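Local coordinates for FBP protein (PDB 5OEZ) that probably hydrolyses the 1-phosphate of fructose 1,6-bisphosphate in gluconeogenesis, using magnesium, and binds AMP as a homotetramer, at residues T145-V150 against N154-M159; Y84-T89 against Q101-E106; L30-I35 against S134-W139; Y283-M288 against G304-Q309. All coordinates share one frame; numbering follows the deposited sequence.

Contact 1 (T145-V150 against N154-M159); sequences TTINSV and NAVIRM
The carboxamide of N154 is the one flat side-chain group that touches across the contact, and V150 covers one of its faces. V150 O sits almost directly above N154 CG at 3.2 Å, while V150 CG1 is on the same side of the plane but displaced outward, past the end that carries OD1 and ND2. Because the hydrogens of ND2 lie in the amide plane, they are poorly aimed at V150 O, and the two atoms do not hydrogen-bond despite their nearness. M102 packs against the same side chain. All this belongs to the start of helix 150-158, with S149 as its N-cap: the short serine hydroxyl reaches forward to D152 N. The backbone bond N154 N to V150 O, 2.9 Å long, closes a helical turn. Farther back, the extended loop T145-I147 runs beside the helix and lays its methyls against V156. CB of I147 already faces the helix, and a first torsion of -64° with an extended second one carries CD1 on to 3.9 Å from V156 CG2. Beta-branched, apolar I147 suits a buried place where it also meets C92, V93 and I104 of the sheet. T145 lies nearer the surface and serves both environments: OG1 bonds back to K143 O, while its methyl turns to the helix. The side chains of T145 and V156 pass in opposite senses, with T145 CG2 3.7 Å from V156 CG2, the methyl that I147 CD1 also touches.

Contact 2 (Y84-T89 against Q101-E106); sequences YLLSST and QMIIAE
The C-terminal part of helix 72-87 rests here on strand 103-104, an outermost strand of the large N-terminal sheet within the chain, and on A105 just after it. One branch does the work: L86 CD2 lies 4.1 Å from A105 CB and 4.4 Å from I103 CG2. With CG anti to the carbonyl carbon (chi1 -69°) and an extended second torsion, L86 stretches this methyl toward the strand. A105 is small enough to let the backbones close to 6.3 Å between the CA atoms of L86 and A105, whereas I103 CG2 touches the same methyl more loosely. No hydrogen bond crosses this apolar contact. Polar atoms gather instead at the helix end, where L85 O accepts both S88 OG at 2.6 Å and S88 N at 3.2 Å. The chain then leaves the helix through T89, whose phi is positive. L86 also leans on V91 and L94 of strand 91-96 and on R109. On other sides of the helix, L85 meets L31 of helix 27-47, and Y84 OH bonds to P9 O of a second subunit, which puts this turn between the sheet, helix 27-47 and a subunit interface.

Contact 3 (L30-I35 against S134-W139); sequences LLMMAI and SIWGVW
L31 is the first residue of the helical turn to touch strand 134-139, meeting V138 tip to tip. Its CG, anti to the backbone N, sets CD2 equally far from both valine methyls, 4.0 Å from V138 CG1 and from V138 CG2. At M32 the flexible thioether chain curls back, bringing CE within 4.4 Å of W136 CZ2 in an oblique approach. One turn beyond L31 comes I35, whose two branches spread over a single face of the W136 indole. Its CG2 makes a CH-pi contact 3.7 Å from the centroid of the W136 six-membered ring and only 13° off the normal; its CD1 covers the five-membered part, 3.7 Å from W136 NE1. The indole reaches the helix because W136 CG stands between the backbone N and the carbonyl carbon (chi1 62°), a crowded position. A ring this large suits the gap, since the axes of these short helix and strand segments stay 12.1 Å apart and run nearly antiparallel at 166°. L31 and I35 also touch L85 of helix 72-87, and V138 touches Y113, a residue of the AMP site. Broad apolar side chains on both elements thus join helix 27-47 to strand 132-140, the helix-on-sheet layering of the class 1 fructose-bisphosphatase fold, here close beside its AMP-binding site.

Contact 4 (Y283-M288 against G304-Q309); sequences YEAAPM and GRILEQ
I306 and L307 are the bumps of this contact, and the shallow surface of helix 281-294 at A285 and A286 is the hollow that takes them. Two successive alanines bare the helix backbone, so the larger residues press on main-chain atoms as well as methyls. I306 enters with its gamma methyl, CG2, which stands 3.9 Å from A286 CA and equally far from A285 O. CB of I306 already faces the helix, and this methyl, anti to the backbone N, continues that way until A285 CB borders it at 4.3 Å. L307 comes alongside with one branch: CD2 rests 3.5 Å from A286 O. L307 CD2 and I306 CG2 each touch A286 CB as well, at 4.3 and 4.4 Å, from neighbouring directions. Residue 287 follows as proline, which has no N-H to give to the turn before it, and the helix is kinked there. On the loop side, helical backbone angles at 306-308 bring R305 and E308 together, away from the hollow. R305 NH1 forms a salt bridge with E308 OE2 at 3.1 Å, on the anti side of the carboxylate and 29° out of its plane; through NH2, R305 makes another with E293. Charged residues suit this more exposed side as alanine suits the floor. E284, on the same helix, binds manganese in metal-bound structures of this enzyme. I306 also touches T318 and F322 of strand 317-323, and its backbone bonds to A299 of strand 298-300, which wedges the loop between the sheet and helix 281-294.

Contacts 3 and 4 are buried, whereas contacts 1 and 2 lie nearer the surface and are only partly covered. The first three belong to the N-terminal part and contact 4 to the C-terminal part. Contacts 2 and 3 pack helices on the same sheet and touch each other where S88 O meets L30 CD1; both also reach a second subunit. Contact 1 meets contact 2 where V150 CG2 lies 3.7 Å from I104 CD1. Contacts 3 and 4 join across the two parts, P287 packing on I135 and W136. Chemistry follows place: contact 3 relies on an aromatic face, contact 4 on alanine hollows, contact 2 on one leucine, and contact 1 alone has a hydrogen bond across its segments.

Contact 1 (T145-V150 against N154-M159)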
loop_
_atom_site.group_PDB
_atom_site.type_symbol
_atom_site.label_atom_id
_atom_site.label_comp_id
_atom_site.label_asym_id
_atom_site.label_seq_id
_atom_site.Cartn_x
_atom_site.Cartn_y
_atom_site.Cartn_z
ATOM N N THR C 145 23.431 29.113 -26.904
ATOM C CA THR C 145 23.404 29.723 -25.556
ATOM C C THR C 145 23.938 28.743 -24.501
ATOM O O THR C 145 23.679 27.532 -24.569
ATOM C CB THR C 145 21.975 30.167 -25.174
ATOM O OG1 THR C 145 21.378 30.865 -26.275
ATOM C CG2 THR C 145 21.988 31.081 -23.952
ATOM N N THR C 146 24.693 29.274 -23.537
ATOM C CA THR C 146 25.186 28.490 -22.384
ATOM C C THR C 146 24.867 29.226 -21.080
ATOM O O THR C 146 24.619 30.435 -21.073
ATOM C CB THR C 146 26.682 28.129 -22.439
ATOM O OG1 THR C 146 27.451 29.313 -22.277
ATOM C CG2 THR C 146 27.068 27.421 -23.753
ATOM N N ILE C 147 24.839 28.466 -19.990
ATOM C CA ILE C 147 24.581 29.004 -18.663
ATOM C C ILE C 147 25.591 28.402 -17.697
ATOM O O ILE C 147 25.492 27.221 -17.348
ATOM C CB ILE C 147 23.126 28.706 -18.215
ATOM C CG1 ILE C 147 22.138 29.432 -19.139
ATOM C CG2 ILE C 147 22.889 29.145 -16.774
ATOM C CD1 ILE C 147 20.706 29.004 -18.977
ATOM N N ASN C 148 26.564 29.219 -17.297
ATOM C CA ASN C 148 27.569 28.838 -16.304
ATOM C C ASN C 148 27.458 29.618 -14.982
ATOM O O ASN C 148 28.305 29.467 -14.107
ATOM C CB ASN C 148 28.966 29.023 -16.892
ATOM C CG ASN C 148 29.164 28.218 -18.167
ATOM O OD1 ASN C 148 28.515 27.184 -18.378
ATOM N ND2 ASN C 148 30.069 28.671 -19.020
ATOM N N SER C 149 26.401 30.411 -14.821
ATOM C CA SER C 149 26.192 31.207 -13.603
ATOM C C SER C 149 24.744 31.648 -13.467
ATOM O O SER C 149 23.932 31.425 -14.372
ATOM C CB SER C 149 27.092 32.442 -13.611
ATOM O OG SER C 149 26.641 33.388 -14.565
ATOM N N VAL C 150 24.420 32.248 -12.327
ATOM C CA VAL C 150 23.063 32.767 -12.076
ATOM C C VAL C 150 22.812 34.036 -12.921
ATOM O O VAL C 150 21.683 34.273 -13.372
ATOM C CB VAL C 150 22.808 33.045 -10.565
ATOM C CG1 VAL C 150 21.406 33.606 -10.331
ATOM C CG2 VAL C 150 22.982 31.774 -9.737
ATOM N N ASN C 154 19.717 34.491 -15.441
ATOM C CA ASN C 154 18.839 35.675 -15.349
ATOM C C ASN C 154 18.645 36.366 -16.698
ATOM O O ASN C 154 17.537 36.763 -17.035
ATOM C CB ASN C 154 19.376 36.688 -14.327
ATOM C CG ASN C 154 19.155 36.256 -12.886
ATOM O OD1 ASN C 154 18.286 35.436 -12.586
ATOM N ND2 ASN C 154 19.973 36.791 -11.980
ATOM N N ALA C 155 19.721 36.496 -17.472
ATOM C CA ALA C 155 19.627 37.028 -18.826
ATOM C C ALA C 155 18.801 36.137 -19.747
ATOM O O ALA C 155 17.992 36.645 -20.520
ATOM C CB ALA C 155 21.011 37.253 -19.415
ATOM N N VAL C 156 18.963 34.819 -19.635
ATOM C CA VAL C 156 18.240 33.880 -20.502
ATOM C C VAL C 156 16.731 33.952 -20.319
ATOM O O VAL C 156 15.998 34.037 -21.307
ATOM C CB VAL C 156 18.748 32.428 -20.338
ATOM C CG1 VAL C 156 17.817 31.412 -21.004
ATOM C CG2 VAL C 156 20.141 32.305 -20.928
ATOM N N ILE C 157 16.258 33.916 -19.080
ATOM C CA ILE C 157 14.813 33.937 -18.830
ATOM C C ILE C 157 14.116 35.213 -19.318
ATOM O O ILE C 157 12.966 35.144 -19.773
ATOM C CB ILE C 157 14.556 33.622 -17.333
ATOM C CG1 ILE C 157 14.626 32.128 -17.102
ATOM C CG2 ILE C 157 13.263 34.198 -16.820
ATOM C CD1 ILE C 157 13.520 31.361 -17.766
ATOM N N ARG C 158 14.814 36.348 -19.277
ATOM C CA ARG C 158 14.319 37.595 -19.885
ATOM C C ARG C 158 14.075 37.523 -21.405
ATOM O O ARG C 158 13.300 38.307 -21.939
ATOM C CB ARG C 158 15.253 38.772 -19.574
ATOM C CG ARG C 158 15.034 39.362 -18.165
ATOM C CD ARG C 158 16.385 39.871 -17.649
ATOM N NE ARG C 158 16.512 40.326 -16.259
ATOM C CZ ARG C 158 17.674 40.494 -15.614
ATOM N NH1 ARG C 158 18.857 40.281 -16.197
ATOM N NH2 ARG C 158 17.657 40.891 -14.341
ATOM N N MET C 159 14.753 36.612 -22.098
ATOM C CA MET C 159 14.531 36.391 -23.534
ATOM C C MET C 159 13.354 35.449 -23.856
ATOM O O MET C 159 12.948 35.372 -25.013
ATOM C CB MET C 159 15.808 35.843 -24.186
ATOM C CG MET C 159 17.007 36.782 -24.113
ATOM S SD MET C 159 18.344 36.315 -25.245
ATOM C CE MET C 159 18.504 34.573 -24.884
#

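Contact 2 (Y84-T89 against Q101-E106)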
loop_
_atom_site.group_PDB
_atom_site.type_symbol
_atom_site.label_atom_id
_atom_site.label_comp_id
_atom_site.label_asym_id
_atom_site.label_seq_id
_atom_site.Cartn_x
_atom_site.Cartn_y
_atom_site.Cartn_z
ATOM N N TYR C 84 16.061 14.961 -6.970
ATOM C CA TYR C 84 15.825 14.092 -8.098
ATOM C C TYR C 84 16.053 14.786 -9.443
ATOM O O TYR C 84 16.588 14.167 -10.361
ATOM C CB TYR C 84 14.427 13.437 -7.995
ATOM C CG TYR C 84 14.317 12.497 -6.796
ATOM C CD1 TYR C 84 15.145 11.383 -6.686
ATOM C CD2 TYR C 84 13.404 12.733 -5.762
ATOM C CE1 TYR C 84 15.072 10.543 -5.584
ATOM C CE2 TYR C 84 13.320 11.892 -4.660
ATOM C CZ TYR C 84 14.150 10.795 -4.582
ATOM O OH TYR C 84 14.089 9.958 -3.503
ATOM N N LEU C 85 15.673 16.059 -9.569
ATOM C CA LEU C 85 15.876 16.793 -10.832
ATOM C C LEU C 85 17.350 17.041 -11.109
ATOM O O LEU C 85 17.797 16.835 -12.229
ATOM C CB LEU C 85 15.110 18.116 -10.861
ATOM C CG LEU C 85 13.590 18.023 -10.998
ATOM C CD1 LEU C 85 12.943 19.358 -10.676
ATOM C CD2 LEU C 85 13.191 17.568 -12.390
ATOM N N LEU C 86 18.104 17.459 -10.101
ATOM C CA LEU C 86 19.538 17.705 -10.282
ATOM C C LEU C 86 20.317 16.434 -10.633
ATOM O O LEU C 86 21.254 16.497 -11.418
ATOM C CB LEU C 86 20.142 18.403 -9.054
ATOM C CG LEU C 86 19.695 19.864 -8.836
ATOM C CD1 LEU C 86 20.177 20.385 -7.481
ATOM C CD2 LEU C 86 20.164 20.789 -9.959
ATOM N N SER C 87 19.914 15.291 -10.078
ATOM C CA SER C 87 20.581 14.022 -10.374
ATOM C C SER C 87 20.111 13.380 -11.676
ATOM O O SER C 87 20.681 12.385 -12.097
ATOM C CB SER C 87 20.438 13.031 -9.199
ATOM O OG SER C 87 19.128 12.465 -9.131
ATOM N N SER C 88 19.071 13.914 -12.309
ATOM C CA SER C 88 18.572 13.339 -13.561
ATOM C C SER C 88 19.552 13.429 -14.746
ATOM O O SER C 88 19.418 12.648 -15.692
ATOM C CB SER C 88 17.233 13.982 -13.960
ATOM O OG SER C 88 17.372 15.351 -14.345
ATOM N N THR C 89 20.487 14.388 -14.693
ATOM C CA THR C 89 21.339 14.816 -15.811
ATOM C C THR C 89 20.603 15.601 -16.906
ATOM O O THR C 89 21.200 15.944 -17.924
ATOM C CB THR C 89 22.130 13.657 -16.489
ATOM O OG1 THR C 89 21.256 12.889 -17.335
ATOM C CG2 THR C 89 22.819 12.764 -15.451
ATOM N N GLN C 101 16.636 32.679 -5.683
ATOM C CA GLN C 101 17.484 32.537 -6.866
ATOM C C GLN C 101 17.291 31.193 -7.534
ATOM O O GLN C 101 16.851 30.240 -6.913
ATOM C CB GLN C 101 18.953 32.702 -6.494
ATOM C CG GLN C 101 19.364 34.147 -6.274
ATOM C CD GLN C 101 20.831 34.283 -5.925
ATOM O OE1 GLN C 101 21.594 33.313 -6.001
ATOM N NE2 GLN C 101 21.241 35.490 -5.548
ATOM N N MET C 102 17.668 31.138 -8.805
ATOM C CA MET C 102 17.777 29.887 -9.534
ATOM C C MET C 102 19.037 29.122 -9.128
ATOM O O MET C 102 20.020 29.701 -8.642
ATOM C CB MET C 102 17.786 30.159 -11.033
ATOM C CG MET C 102 16.438 30.597 -11.574
ATOM S SD MET C 102 16.477 31.145 -13.301
ATOM C CE MET C 102 17.257 32.738 -13.079
ATOM N N ILE C 103 18.992 27.810 -9.330
ATOM C CA ILE C 103 20.131 26.918 -9.077
ATOM C C ILE C 103 20.645 26.403 -10.407
ATOM O O ILE C 103 19.866 25.965 -11.236
ATOM C CB ILE C 103 19.716 25.734 -8.190
ATOM C CG1 ILE C 103 19.372 26.232 -6.782
ATOM C CG2 ILE C 103 20.825 24.691 -8.102
ATOM C CD1 ILE C 103 18.472 25.289 -6.024
ATOM N N ILE C 104 21.953 26.467 -10.600
ATOM C CA ILE C 104 22.603 25.984 -11.810
ATOM C C ILE C 104 23.136 24.594 -11.481
ATOM O O ILE C 104 23.812 24.414 -10.464
ATOM C CB ILE C 104 23.747 26.929 -12.261
ATOM C CG1 ILE C 104 23.189 28.218 -12.896
ATOM C CG2 ILE C 104 24.608 26.279 -13.330
ATOM C CD1 ILE C 104 22.213 29.020 -12.068
ATOM N N ALA C 105 22.817 23.615 -12.322
ATOM C CA ALA C 105 23.370 22.271 -12.170
ATOM C C ALA C 105 24.878 22.304 -12.372
ATOM O O ALA C 105 25.380 23.119 -13.147
ATOM C CB ALA C 105 22.728 21.322 -13.165
ATOM N N GLU C 106 25.600 21.420 -11.683
ATOM C CA GLU C 106 27.072 21.321 -11.839
ATOM C C GLU C 106 27.431 20.744 -13.195
ATOM O O GLU C 106 26.706 19.883 -13.710
ATOM C CB GLU C 106 27.678 20.438 -10.758
ATOM C CG GLU C 106 27.655 21.061 -9.395
ATOM C CD GLU C 106 27.472 20.074 -8.260
ATOM O OE1 GLU C 106 27.493 18.839 -8.490
ATOM O OE2 GLU C 106 27.314 20.553 -7.121
#

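Contact 3 (L30-I35 against S134-W139)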
loop_
_atom_site.group_PDB
_atom_site.type_symbol
_atom_site.label_atom_id
_atom_site.label_comp_id
_atom_site.label_asym_id
_atom_site.label_seq_id
_atom_site.Cartn_x
_atom_site.Cartn_y
_atom_site.Cartn_z
ATOM N N LEU C 30 14.289 11.046 -18.910
ATOM C CA LEU C 30 14.956 11.107 -17.613
ATOM C C LEU C 30 14.357 12.201 -16.744
ATOM O O LEU C 30 14.157 11.990 -15.546
ATOM C CB LEU C 30 16.471 11.286 -17.757
ATOM C CG LEU C 30 17.263 10.196 -18.494
ATOM C CD1 LEU C 30 18.761 10.417 -18.322
ATOM C CD2 LEU C 30 16.880 8.802 -18.040
ATOM N N LEU C 31 14.046 13.355 -17.343
ATOM C CA LEU C 31 13.367 14.426 -16.616
ATOM C C LEU C 31 12.028 13.954 -16.021
ATOM O O LEU C 31 11.749 14.175 -14.852
ATOM C CB LEU C 31 13.125 15.629 -17.525
ATOM C CG LEU C 31 12.486 16.860 -16.879
ATOM C CD1 LEU C 31 13.523 17.574 -16.033
ATOM C CD2 LEU C 31 11.951 17.808 -17.941
ATOM N N MET C 32 11.203 13.320 -16.839
ATOM C CA MET C 32 9.907 12.847 -16.379
ATOM C C MET C 32 10.005 11.727 -15.355
ATOM O O MET C 32 9.130 11.623 -14.508
ATOM C CB MET C 32 8.993 12.466 -17.547
ATOM C CG MET C 32 8.563 13.660 -18.398
ATOM S SD MET C 32 7.893 15.048 -17.455
ATOM C CE MET C 32 6.655 14.264 -16.395
ATOM N N MET C 33 11.058 10.906 -15.420
ATOM C CA MET C 33 11.325 9.937 -14.346
ATOM C C MET C 33 11.549 10.636 -13.036
ATOM O O MET C 33 11.024 10.212 -11.995
ATOM C CB MET C 33 12.582 9.109 -14.597
ATOM C CG MET C 33 12.359 7.641 -14.827
ATOM S SD MET C 33 12.559 7.205 -16.555
ATOM C CE MET C 33 14.219 7.570 -17.076
ATOM N N ALA C 34 12.398 11.663 -13.073
ATOM C CA ALA C 34 12.721 12.416 -11.871
ATOM C C ALA C 34 11.463 13.080 -11.257
ATOM O O ALA C 34 11.284 13.069 -10.031
ATOM C CB ALA C 34 13.798 13.438 -12.171
ATOM N N ILE C 35 10.594 13.619 -12.107
ATOM C CA ILE C 35 9.349 14.248 -11.655
ATOM C C ILE C 35 8.381 13.230 -11.051
ATOM O O ILE C 35 7.746 13.497 -10.022
ATOM C CB ILE C 35 8.680 15.051 -12.794
ATOM C CG1 ILE C 35 9.529 16.298 -13.103
ATOM C CG2 ILE C 35 7.273 15.498 -12.413
ATOM C CD1 ILE C 35 9.067 17.123 -14.283
ATOM N N SER C 134 1.227 20.090 -7.107
ATOM C CA SER C 134 2.559 20.515 -7.562
ATOM C C SER C 134 2.400 20.933 -8.996
ATOM O O SER C 134 1.614 20.335 -9.709
ATOM C CB SER C 134 3.591 19.368 -7.514
ATOM O OG SER C 134 3.722 18.784 -6.224
ATOM N N ILE C 135 3.188 21.914 -9.437
ATOM C CA ILE C 135 3.116 22.446 -10.801
ATOM C C ILE C 135 4.522 22.648 -11.358
ATOM O O ILE C 135 5.419 23.053 -10.619
ATOM C CB ILE C 135 2.412 23.820 -10.840
ATOM C CG1 ILE C 135 1.111 23.789 -10.036
ATOM C CG2 ILE C 135 2.125 24.243 -12.283
ATOM C CD1 ILE C 135 0.522 25.161 -9.759
ATOM N N TRP C 136 4.714 22.386 -12.651
ATOM C CA TRP C 136 6.003 22.644 -13.278
ATOM C C TRP C 136 5.853 23.041 -14.741
ATOM O O TRP C 136 4.902 22.649 -15.393
ATOM C CB TRP C 136 6.950 21.425 -13.149
ATOM C CG TRP C 136 6.407 20.251 -13.817
ATOM C CD1 TRP C 136 6.584 19.899 -15.118
ATOM C CD2 TRP C 136 5.545 19.264 -13.238
ATOM N NE1 TRP C 136 5.904 18.734 -15.373
ATOM C CE2 TRP C 136 5.246 18.336 -14.244
ATOM C CE3 TRP C 136 5.009 19.076 -11.965
ATOM C CZ2 TRP C 136 4.424 17.253 -14.026
ATOM C CZ3 TRP C 136 4.195 17.986 -11.748
ATOM C CH2 TRP C 136 3.912 17.091 -12.768
ATOM N N GLY C 137 6.807 23.830 -15.219
ATOM C CA GLY C 137 6.892 24.229 -16.615
ATOM C C GLY C 137 8.331 24.074 -17.039
ATOM O O GLY C 137 9.246 24.384 -16.273
ATOM N N VAL C 138 8.523 23.628 -18.274
ATOM C CA VAL C 138 9.842 23.302 -18.805
ATOM C C VAL C 138 10.123 24.090 -20.099
ATOM O O VAL C 138 9.291 24.137 -21.004
ATOM C CB VAL C 138 9.936 21.790 -19.120
ATOM C CG1 VAL C 138 11.353 21.392 -19.569
ATOM C CG2 VAL C 138 9.510 20.939 -17.931
ATOM N N TRP C 139 11.290 24.717 -20.155
ATOM C CA TRP C 139 11.766 25.449 -21.328
ATOM C C TRP C 139 13.071 24.781 -21.756
ATOM O O TRP C 139 13.665 24.014 -20.980
ATOM C CB TRP C 139 12.049 26.908 -20.982
ATOM C CG TRP C 139 10.870 27.808 -20.944
ATOM C CD1 TRP C 139 10.482 28.686 -21.912
ATOM C CD2 TRP C 139 9.961 27.985 -19.860
ATOM N NE1 TRP C 139 9.377 29.386 -21.510
ATOM C CE2 TRP C 139 9.038 28.983 -20.247
ATOM C CE3 TRP C 139 9.833 27.402 -18.598
ATOM C CZ2 TRP C 139 7.996 29.405 -19.424
ATOM C CZ3 TRP C 139 8.788 27.830 -17.766
ATOM C CH2 TRP C 139 7.879 28.808 -18.192
#

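Contact 4 (Y283-M288 against G304-Q309)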
loop_
_atom_site.group_PDB
_atom_site.type_symbol
_atom_site.label_atom_id
_atom_site.label_comp_id
_atom_site.label_asym_id
_atom_site.label_seq_id
_atom_site.Cartn_x
_atom_site.Cartn_y
_atom_site.Cartn_z
ATOM N N TYR C 283 6.138 30.070 -12.300
ATOM C CA TYR C 283 5.990 28.878 -11.492
ATOM C C TYR C 283 4.587 28.251 -11.543
ATOM O O TYR C 283 4.463 27.047 -11.346
ATOM C CB TYR C 283 6.360 29.190 -10.047
ATOM C CG TYR C 283 7.730 29.797 -9.882
ATOM C CD1 TYR C 283 8.878 29.002 -9.870
ATOM C CD2 TYR C 283 7.882 31.153 -9.710
ATOM C CE1 TYR C 283 10.138 29.570 -9.703
ATOM C CE2 TYR C 283 9.132 31.722 -9.544
ATOM C CZ TYR C 283 10.254 30.923 -9.541
ATOM O OH TYR C 283 11.480 31.502 -9.375
ATOM N N GLU C 284 3.553 29.067 -11.789
ATOM C CA GLU C 284 2.142 28.660 -11.677
ATOM C C GLU C 284 1.311 29.046 -12.899
ATOM O O GLU C 284 0.737 28.176 -13.544
ATOM C CB GLU C 284 1.485 29.281 -10.430
ATOM C CG GLU C 284 2.168 28.924 -9.114
ATOM C CD GLU C 284 1.747 29.800 -7.935
ATOM O OE1 GLU C 284 1.351 30.975 -8.124
ATOM O OE2 GLU C 284 1.830 29.311 -6.788
ATOM N N ALA C 285 1.204 30.341 -13.193
ATOM C CA ALA C 285 0.255 30.798 -14.215
ATOM C C ALA C 285 0.596 30.332 -15.648
ATOM O O ALA C 285 -0.276 29.842 -16.353
ATOM C CB ALA C 285 0.103 32.312 -14.160
ATOM N N ALA C 286 1.841 30.481 -16.074
ATOM C CA ALA C 286 2.236 30.053 -17.441
ATOM C C ALA C 286 2.149 28.527 -17.677
ATOM O O ALA C 286 1.582 28.101 -18.673
ATOM C CB ALA C 286 3.623 30.582 -17.804
ATOM N N PRO C 287 2.676 27.702 -16.762
ATOM C CA PRO C 287 2.415 26.243 -16.895
ATOM C C PRO C 287 0.923 25.844 -16.965
ATOM O O PRO C 287 0.531 25.107 -17.861
ATOM C CB PRO C 287 3.043 25.663 -15.634
ATOM C CG PRO C 287 4.106 26.644 -15.263
ATOM C CD PRO C 287 3.548 27.981 -15.607
ATOM N N MET C 288 0.108 26.355 -16.051
ATOM C CA MET C 288 -1.332 26.127 -16.110
ATOM C C MET C 288 -1.970 26.659 -17.386
ATOM O O MET C 288 -2.879 26.035 -17.933
ATOM C CB MET C 288 -2.038 26.721 -14.885
ATOM C CG MET C 288 -1.823 25.996 -13.554
ATOM S SD MET C 288 -2.072 24.187 -13.473
ATOM C CE MET C 288 -3.145 23.764 -14.844
ATOM N N GLY C 304 -4.525 40.038 -22.452
ATOM C CA GLY C 304 -4.396 38.951 -23.417
ATOM C C GLY C 304 -3.852 37.685 -22.796
ATOM O O GLY C 304 -3.856 37.511 -21.567
ATOM N N ARG C 305 -3.362 36.818 -23.670
ATOM C CA ARG C 305 -2.880 35.500 -23.293
ATOM C C ARG C 305 -1.738 35.584 -22.300
ATOM O O ARG C 305 -0.787 36.326 -22.515
ATOM C CB ARG C 305 -2.399 34.733 -24.540
ATOM C CG ARG C 305 -3.511 34.327 -25.503
ATOM C CD ARG C 305 -2.937 33.827 -26.814
ATOM N NE ARG C 305 -2.235 32.554 -26.644
ATOM C CZ ARG C 305 -1.217 32.114 -27.386
ATOM N NH1 ARG C 305 -0.704 32.824 -28.386
ATOM N NH2 ARG C 305 -0.681 30.933 -27.116
ATOM N N ILE C 306 -1.835 34.794 -21.232
ATOM C CA ILE C 306 -0.746 34.620 -20.270
ATOM C C ILE C 306 0.559 34.229 -20.982
ATOM O O ILE C 306 1.626 34.759 -20.660
ATOM C CB ILE C 306 -1.079 33.514 -19.230
ATOM C CG1 ILE C 306 -2.274 33.897 -18.342
ATOM C CG2 ILE C 306 0.118 33.191 -18.336
ATOM C CD1 ILE C 306 -2.061 35.101 -17.451
ATOM N N LEU C 307 0.465 33.298 -21.935
ATOM C CA LEU C 307 1.636 32.776 -22.645
ATOM C C LEU C 307 2.362 33.803 -23.492
ATOM O O LEU C 307 3.559 33.649 -23.738
ATOM C CB LEU C 307 1.265 31.563 -23.501
ATOM C CG LEU C 307 0.772 30.321 -22.739
ATOM C CD1 LEU C 307 0.493 29.185 -23.712
ATOM C CD2 LEU C 307 1.761 29.876 -21.670
ATOM N N GLU C 308 1.666 34.859 -23.900
ATOM C CA GLU C 308 2.291 35.967 -24.661
ATOM C C GLU C 308 2.978 37.044 -23.796
ATOM O O GLU C 308 3.610 37.927 -24.351
ATOM C CB GLU C 308 1.273 36.648 -25.587
ATOM C CG GLU C 308 0.866 35.826 -26.804
ATOM C CD GLU C 308 -0.223 36.490 -27.655
ATOM O OE1 GLU C 308 -0.656 37.620 -27.330
ATOM O OE2 GLU C 308 -0.661 35.874 -28.655
ATOM N N GLN C 309 2.881 36.976 -22.468
ATOM C CA GLN C 309 3.526 37.987 -21.613
ATOM C C GLN C 309 5.035 37.799 -21.569
ATOM O O GLN C 309 5.524 36.670 -21.515
ATOM C CB GLN C 309 2.986 37.947 -20.190
ATOM C CG GLN C 309 1.516 38.319 -20.074
ATOM C CD GLN C 309 0.979 38.128 -18.661
ATOM O OE1 GLN C 309 1.744 38.039 -17.696
ATOM N NE2 GLN C 309 -0.346 38.091 -18.526
#